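Local atomic coordinates of guanine nucleotide exchange protein (Legionella pneumophila, PDB entry 1XSZ), a protein that probably acts as a guanine nucleotide exchange factor for ADP-ribosylation factor (Arf) GTPases, with a Sec7 domain whose active site is covered by a C-terminal capping domain. Residues G92-L97 with K192-N197; P103-K108 with R295-P300. All coordinates share one frame; numbering follows the deposited sequence. Where two conformers were deposited one is given.

Contact 1 (G92-L97 with K192-N197); sequences GLRTFL and KPFELN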
loop_
_atom_site.group_PDB
_atom_site.type_symbol
_atom_site.label_atom_id
_atom_site.label_comp_id
_atom_site.label_asym_id
_atom_site.label_seq_id
_atom_site.Cartn_x
_atom_site.Cartn_y
_atom_site.Cartn_z
ATOM N N GLY A 92 -1.654 -5.354 20.679
ATOM C CA GLY A 92 -2.039 -4.079 20.099
ATOM C C GLY A 92 -1.824 -4.100 18.596
ATOM O O GLY A 92 -2.684 -3.665 17.827
ATOM N N LEU A 93 -0.674 -4.614 18.172
ATOM C CA LEU A 93 -0.377 -4.684 16.745
ATOM C C LEU A 93 -1.369 -5.615 16.045
ATOM O O LEU A 93 -1.796 -5.337 14.923
ATOM C CB LEU A 93 1.062 -5.164 16.541
ATOM C CG LEU A 93 1.590 -5.265 15.105
ATOM C CD1 LEU A 93 1.301 -3.991 14.323
ATOM C CD2 LEU A 93 3.090 -5.521 15.155
ATOM N N ARG A 94 -1.736 -6.716 16.695
ATOM C CA ARG A 94 -2.690 -7.649 16.098
ATOM C C ARG A 94 -4.035 -6.958 15.897
ATOM O O ARG A 94 -4.658 -7.080 14.839
ATOM C CB ARG A 94 -2.874 -8.885 16.983
ATOM C CG ARG A 94 -3.737 -9.962 16.336
ATOM C CD ARG A 94 -3.747 -11.239 17.168
ATOM N NE ARG A 94 -4.317 -12.371 16.441
ATOM C CZ ARG A 94 -5.608 -12.508 16.152
ATOM N NH1 ARG A 94 -6.479 -11.583 16.531
ATOM N NH2 ARG A 94 -6.028 -13.573 15.484
ATOM N N THR A 95 -4.483 -6.234 16.915
ATOM C CA THR A 95 -5.751 -5.522 16.834
ATOM C C THR A 95 -5.713 -4.489 15.712
ATOM O O THR A 95 -6.663 -4.354 14.935
ATOM C CB THR A 95 -6.059 -4.827 18.172
ATOM O OG1 THR A 95 -6.247 -5.825 19.185
ATOM C CG2 THR A 95 -7.312 -3.970 18.054
ATOM N N PHE A 96 -4.602 -3.772 15.617
ATOM C CA PHE A 96 -4.441 -2.758 14.590
ATOM C C PHE A 96 -4.500 -3.372 13.186
ATOM O O PHE A 96 -5.289 -2.941 12.344
ATOM C CB PHE A 96 -3.109 -2.028 14.796
ATOM C CG PHE A 96 -2.805 -0.995 13.746
ATOM C CD1 PHE A 96 -2.004 -1.312 12.648
ATOM C CD2 PHE A 96 -3.326 0.292 13.849
ATOM C CE1 PHE A 96 -1.728 -0.348 11.666
ATOM C CE2 PHE A 96 -3.059 1.257 12.877
ATOM C CZ PHE A 96 -2.256 0.935 11.783
ATOM N N LEU A 97 -3.682 -4.387 12.939
ATOM C CA LEU A 97 -3.657 -4.998 11.613
ATOM C C LEU A 97 -4.987 -5.611 11.189
ATOM O O LEU A 97 -5.359 -5.539 10.015
ATOM C CB LEU A 97 -2.546 -6.048 11.538
ATOM C CG LEU A 97 -1.130 -5.484 11.686
ATOM C CD1 LEU A 97 -0.148 -6.629 11.829
ATOM C CD2 LEU A 97 -0.787 -4.596 10.490
ATOM N N LYS A 192 0.150 -17.260 18.715
ATOM C CA LYS A 192 -1.046 -16.743 18.064
ATOM C C LYS A 192 -0.683 -15.867 16.868
ATOM O O LYS A 192 -0.292 -14.715 17.030
ATOM C CB LYS A 192 -1.858 -15.938 19.082
ATOM C CG LYS A 192 -3.209 -15.451 18.582
ATOM C CD LYS A 192 -3.939 -14.692 19.683
ATOM C CE LYS A 192 -5.295 -14.202 19.214
ATOM N NZ LYS A 192 -6.036 -13.514 20.309
ATOM N N PRO A 193 -0.814 -16.410 15.652
ATOM C CA PRO A 193 -0.487 -15.636 14.455
ATOM C C PRO A 193 -1.359 -14.397 14.306
ATOM O O PRO A 193 -2.421 -14.282 14.928
ATOM C CB PRO A 193 -0.743 -16.625 13.318
ATOM C CG PRO A 193 -0.530 -17.967 13.962
ATOM C CD PRO A 193 -1.194 -17.790 15.300
ATOM N N PHE A 194 -0.895 -13.457 13.495
ATOM C CA PHE A 194 -1.669 -12.257 13.207
ATOM C C PHE A 194 -2.809 -12.631 12.267
ATOM O O PHE A 194 -2.717 -13.613 11.532
ATOM C CB PHE A 194 -0.828 -11.205 12.473
ATOM C CG PHE A 194 0.130 -10.448 13.348
ATOM C CD1 PHE A 194 -0.260 -9.975 14.598
ATOM C CD2 PHE A 194 1.410 -10.153 12.893
ATOM C CE1 PHE A 194 0.612 -9.218 15.378
ATOM C CE2 PHE A 194 2.286 -9.397 13.664
ATOM C CZ PHE A 194 1.886 -8.927 14.911
ATOM N N GLU A 195 -3.881 -11.851 12.308
ATOM C CA GLU A 195 -4.995 -12.052 11.389
ATOM C C GLU A 195 -4.743 -10.985 10.326
ATOM O O GLU A 195 -4.810 -9.789 10.606
ATOM C CB GLU A 195 -6.345 -11.803 12.065
ATOM C CG GLU A 195 -7.517 -11.972 11.101
ATOM C CD GLU A 195 -8.866 -11.703 11.736
ATOM O OE1 GLU A 195 -9.156 -12.300 12.792
ATOM O OE2 GLU A 195 -9.641 -10.899 11.172
ATOM N N LEU A 196 -4.431 -11.421 9.111
ATOM C CA LEU A 196 -4.132 -10.492 8.027
ATOM C C LEU A 196 -5.088 -10.683 6.864
ATOM O O LEU A 196 -5.120 -11.746 6.240
ATOM C CB LEU A 196 -2.693 -10.701 7.550
ATOM C CG LEU A 196 -1.609 -10.591 8.625
ATOM C CD1 LEU A 196 -0.269 -11.021 8.035
ATOM C CD2 LEU A 196 -1.546 -9.167 9.155
ATOM N N ASN A 197 -5.868 -9.648 6.582
ATOM C CA ASN A 197 -6.837 -9.691 5.494
ATOM C C ASN A 197 -6.471 -8.618 4.475
ATOM O O ASN A 197 -6.704 -7.433 4.700
ATOM C CB ASN A 197 -8.242 -9.443 6.054
ATOM C CG ASN A 197 -8.620 -10.431 7.149
ATOM O OD1 ASN A 197 -9.081 -10.041 8.225
ATOM N ND2 ASN A 197 -8.429 -11.714 6.880
HETATM O O HOH W 1 -3.726 -9.170 13.154
HETATM O O HOH W 2 -4.640 -15.993 15.079
HETATM O O HOH W 3 -8.823 -14.433 14.567
HETATM O O HOH W 4 -6.342 -7.342 8.245
#

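Contact 2 (P103-K108 with R295-P300); sequences PGEAQK and RVIIQP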
loop_
_atom_site.group_PDB
_atom_site.type_symbol
_atom_site.label_atom_id
_atom_site.label_comp_id
_atom_site.label_asym_id
_atom_site.label_seq_id
_atom_site.Cartn_x
_atom_site.Cartn_y
_atom_site.Cartn_z
ATOM N N PRO A 103 -3.949 -2.861 2.391
ATOM C CA PRO A 103 -3.551 -2.653 0.998
ATOM C C PRO A 103 -2.515 -3.714 0.625
ATOM O O PRO A 103 -1.806 -4.231 1.490
ATOM C CB PRO A 103 -2.964 -1.242 1.010
ATOM C CG PRO A 103 -2.502 -1.064 2.435
ATOM C CD PRO A 103 -3.617 -1.690 3.221
ATOM N N GLY A 104 -2.438 -4.048 -0.659
ATOM C CA GLY A 104 -1.481 -5.046 -1.104
ATOM C C GLY A 104 -0.257 -4.390 -1.713
ATOM O O GLY A 104 0.455 -5.005 -2.505
ATOM N N GLU A 105 -0.013 -3.139 -1.332
ATOM C CA GLU A 105 1.116 -2.361 -1.833
ATOM C C GLU A 105 2.051 -2.039 -0.676
ATOM O O GLU A 105 1.616 -1.549 0.364
ATOM C CB GLU A 105 0.607 -1.074 -2.470
ATOM C CG GLU A 105 -0.335 -1.320 -3.644
ATOM C CD GLU A 105 -1.116 -0.082 -4.009
ATOM O OE1 GLU A 105 -0.512 0.878 -4.523
ATOM O OE2 GLU A 105 -2.340 -0.062 -3.763
ATOM N N ALA A 106 3.339 -2.286 -0.886
ATOM C CA ALA A 106 4.358 -2.088 0.135
ATOM C C ALA A 106 4.398 -0.739 0.843
ATOM O O ALA A 106 4.431 -0.689 2.076
ATOM C CB ALA A 106 5.728 -2.394 -0.450
ATOM N N GLN A 107 4.408 0.356 0.093
ATOM C CA GLN A 107 4.490 1.658 0.742
ATOM C C GLN A 107 3.265 1.991 1.578
ATOM O O GLN A 107 3.377 2.675 2.598
ATOM C CB GLN A 107 4.762 2.757 -0.286
ATOM C CG GLN A 107 6.144 2.640 -0.926
ATOM C CD GLN A 107 6.521 3.849 -1.761
ATOM O OE1 GLN A 107 7.608 3.901 -2.338
ATOM N NE2 GLN A 107 5.628 4.829 -1.828
ATOM N N LYS A 108 2.100 1.501 1.162
ATOM C CA LYS A 108 0.874 1.755 1.909
ATOM C C LYS A 108 0.883 0.950 3.204
ATOM O O LYS A 108 0.507 1.458 4.266
ATOM C CB LYS A 108 -0.343 1.407 1.049
ATOM C CG LYS A 108 -0.555 2.397 -0.078
ATOM C CD LYS A 108 -1.733 2.009 -0.959
ATOM C CE LYS A 108 -1.955 3.047 -2.040
ATOM N NZ LYS A 108 -2.978 2.583 -3.026
ATOM N N ARG A 295 4.290 -9.307 -9.877
ATOM C CA ARG A 295 3.223 -8.344 -10.096
ATOM C C ARG A 295 3.791 -7.006 -10.508
ATOM O O ARG A 295 4.876 -6.628 -10.069
ATOM C CB ARG A 295 2.427 -8.113 -8.809
ATOM C CG ARG A 295 1.874 -9.347 -8.137
ATOM C CD ARG A 295 1.648 -9.067 -6.657
ATOM N NE ARG A 295 0.677 -8.000 -6.428
ATOM C CZ ARG A 295 0.621 -7.271 -5.316
ATOM N NH1 ARG A 295 1.488 -7.484 -4.339
ATOM N NH2 ARG A 295 -0.317 -6.344 -5.177
ATOM N N VAL A 296 3.056 -6.295 -11.353
ATOM C CA VAL A 296 3.420 -4.950 -11.754
ATOM C C VAL A 296 2.137 -4.148 -11.558
ATOM O O VAL A 296 1.080 -4.523 -12.071
ATOM C CB VAL A 296 3.868 -4.870 -13.226
ATOM C CG1 VAL A 296 4.108 -3.413 -13.611
ATOM C CG2 VAL A 296 5.145 -5.693 -13.431
ATOM N N ILE A 297 2.217 -3.074 -10.782
ATOM C CA ILE A 297 1.063 -2.225 -10.515
ATOM C C ILE A 297 1.377 -0.841 -11.065
ATOM O O ILE A 297 2.360 -0.210 -10.661
ATOM C CB ILE A 297 0.763 -2.136 -8.996
ATOM C CG1 ILE A 297 0.458 -3.533 -8.441
ATOM C CG2 ILE A 297 -0.413 -1.200 -8.758
ATOM C CD1 ILE A 297 0.247 -3.576 -6.933
ATOM N N ILE A 298 0.541 -0.375 -11.989
ATOM C CA ILE A 298 0.725 0.918 -12.638
ATOM C C ILE A 298 -0.428 1.840 -12.284
ATOM O O ILE A 298 -1.591 1.498 -12.501
ATOM C CB ILE A 298 0.788 0.741 -14.172
ATOM C CG1 ILE A 298 1.912 -0.235 -14.525
ATOM C CG2 ILE A 298 1.002 2.083 -14.849
ATOM C CD1 ILE A 298 2.012 -0.569 -16.007
ATOM N N GLN A 299 -0.105 3.010 -11.743
ATOM C CA GLN A 299 -1.128 3.960 -11.327
ATOM C C GLN A 299 -0.892 5.363 -11.852
ATOM O O GLN A 299 0.213 5.891 -11.758
ATOM C CB GLN A 299 -1.193 4.014 -9.798
ATOM C CG GLN A 299 -1.466 2.670 -9.154
ATOM C CD GLN A 299 -1.281 2.681 -7.650
ATOM O OE1 GLN A 299 -0.571 3.525 -7.099
ATOM N NE2 GLN A 299 -1.899 1.721 -6.978
ATOM N N PRO A 300 -1.929 5.987 -12.414
ATOM C CA PRO A 300 -1.771 7.350 -12.927
ATOM C C PRO A 300 -1.846 8.343 -11.772
ATOM O O PRO A 300 -2.542 8.099 -10.784
ATOM C CB PRO A 300 -2.948 7.496 -13.886
ATOM C CG PRO A 300 -4.013 6.658 -13.225
ATOM C CD PRO A 300 -3.253 5.433 -12.756
HETATM O O HOH W 5 2.194 -6.819 -1.623
HETATM O O HOH W 6 -2.124 4.577 -5.029
#

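Contact 1 (G92-L97 with K192-N197)
L93 and R94 lie against F194 where the extended chain that follows helix 179-191 of the all-helical Sec7 fold passes along helix 89-98. L93 touches the ring at its far end, with CD2 3.6 Å from F194 CZ and CG almost as near. One residue on, R94 puts its backbone N and CA by F194 CE1 and its CB 3.7 Å from F194 CD1, and CG lies at the edge of the ring, in its plane. With CG anti to the backbone N (chi1 -174°) and the chain extended as far as NE, the R94 side chain, in the conformer described (a second was modelled), runs antiparallel to the F194 side chain and carries the guanidinium out to K192, P193 and E195. K192 crosses it at about a right angle and lays CE over the centre of one guanidinium face, 3.5 Å from R94 CZ, so an aliphatic carbon covers the flat group while K192 NZ, a like charge, lies 4.3 Å from R94 NH1. E195 CB and backbone N approach the opposite face, N toward its rim. The direct polar bond between the segments runs from R94 NE to P193 O, 3.1 Å long and nearly straight at 162°, with the oxygen close to the guanidinium plane; a water held by R94 NH2 donates to the same P193 O. Another water bridges R94 O to E195 N. L97, with its CB directed at the loop, sets CD1 over the centre of the F194 ring in a CH-pi contact, 10° off the ring normal, and the same methyl packs against L196 CD2. F194 also touches T141 and N145 of helix 131-149, so the ring contacts two helices of the domain. At the end of the segment a water accepts from N197 N and donates to L97 O, 2.7 Å away.

Contact 2 (P103-K108 with R295-P300)
E105 meets I297 and Q299 of strand 295-300 along its side chain. Its CB carries CG anti to the carbonyl carbon (chi1 -60°), and CG packs 4.0 Å from I297 CD1. Beyond CG the chain runs extended to CD and the carboxylate, where E105 and Q299 come tip to tip with carboxylate and amide planes 80° apart. OE1 accepts from Q299 NE2 at 2.9 Å, the donor standing above the carboxylate plane, and takes a second bond from Q278 of the adjacent strand. OE2 turns back to K108 NZ in a 2.8 Å salt bridge; D62 also pairs with that lysine, and a water joins K108 NZ to Q299 OE1. One residue earlier, R295 approaches G104 O with both terminal nitrogens, NH1 in the carbonyl plane at 3.3 Å and NH2 well above it at 3.1 Å, and a water bridges the oxygen to NH1. E206 holds R295 NE, which probably steadies the guanidinium. E105 is the N-cap residue of helix 106-123, so the contact sets the start of a Sec7 helix against the face of the antiparallel sheet of the C-terminal capping domain, a polar domain-domain interface consistent with the cap over the active site.

From the N terminus the chain builds Sec7 helices up to helix 89-98, which supplies the first half of contact 1, and, after a short loop, reaches 103-108, the first half of contact 2. It then runs through helices 106-123 to 179-191 before 192-197 returns to helix 89-98 and closes contact 1. Contact 2 closes later, when strand 295-300 of the capping domain reaches 103-108. The two loops therefore cross. Contact 1 fastens the chain leaving the last Sec7 helix onto helix 89-98 of the same domain, whereas contact 2 docks the following sheet on that domain. Their centres lie about 22 Å apart, and they do not touch.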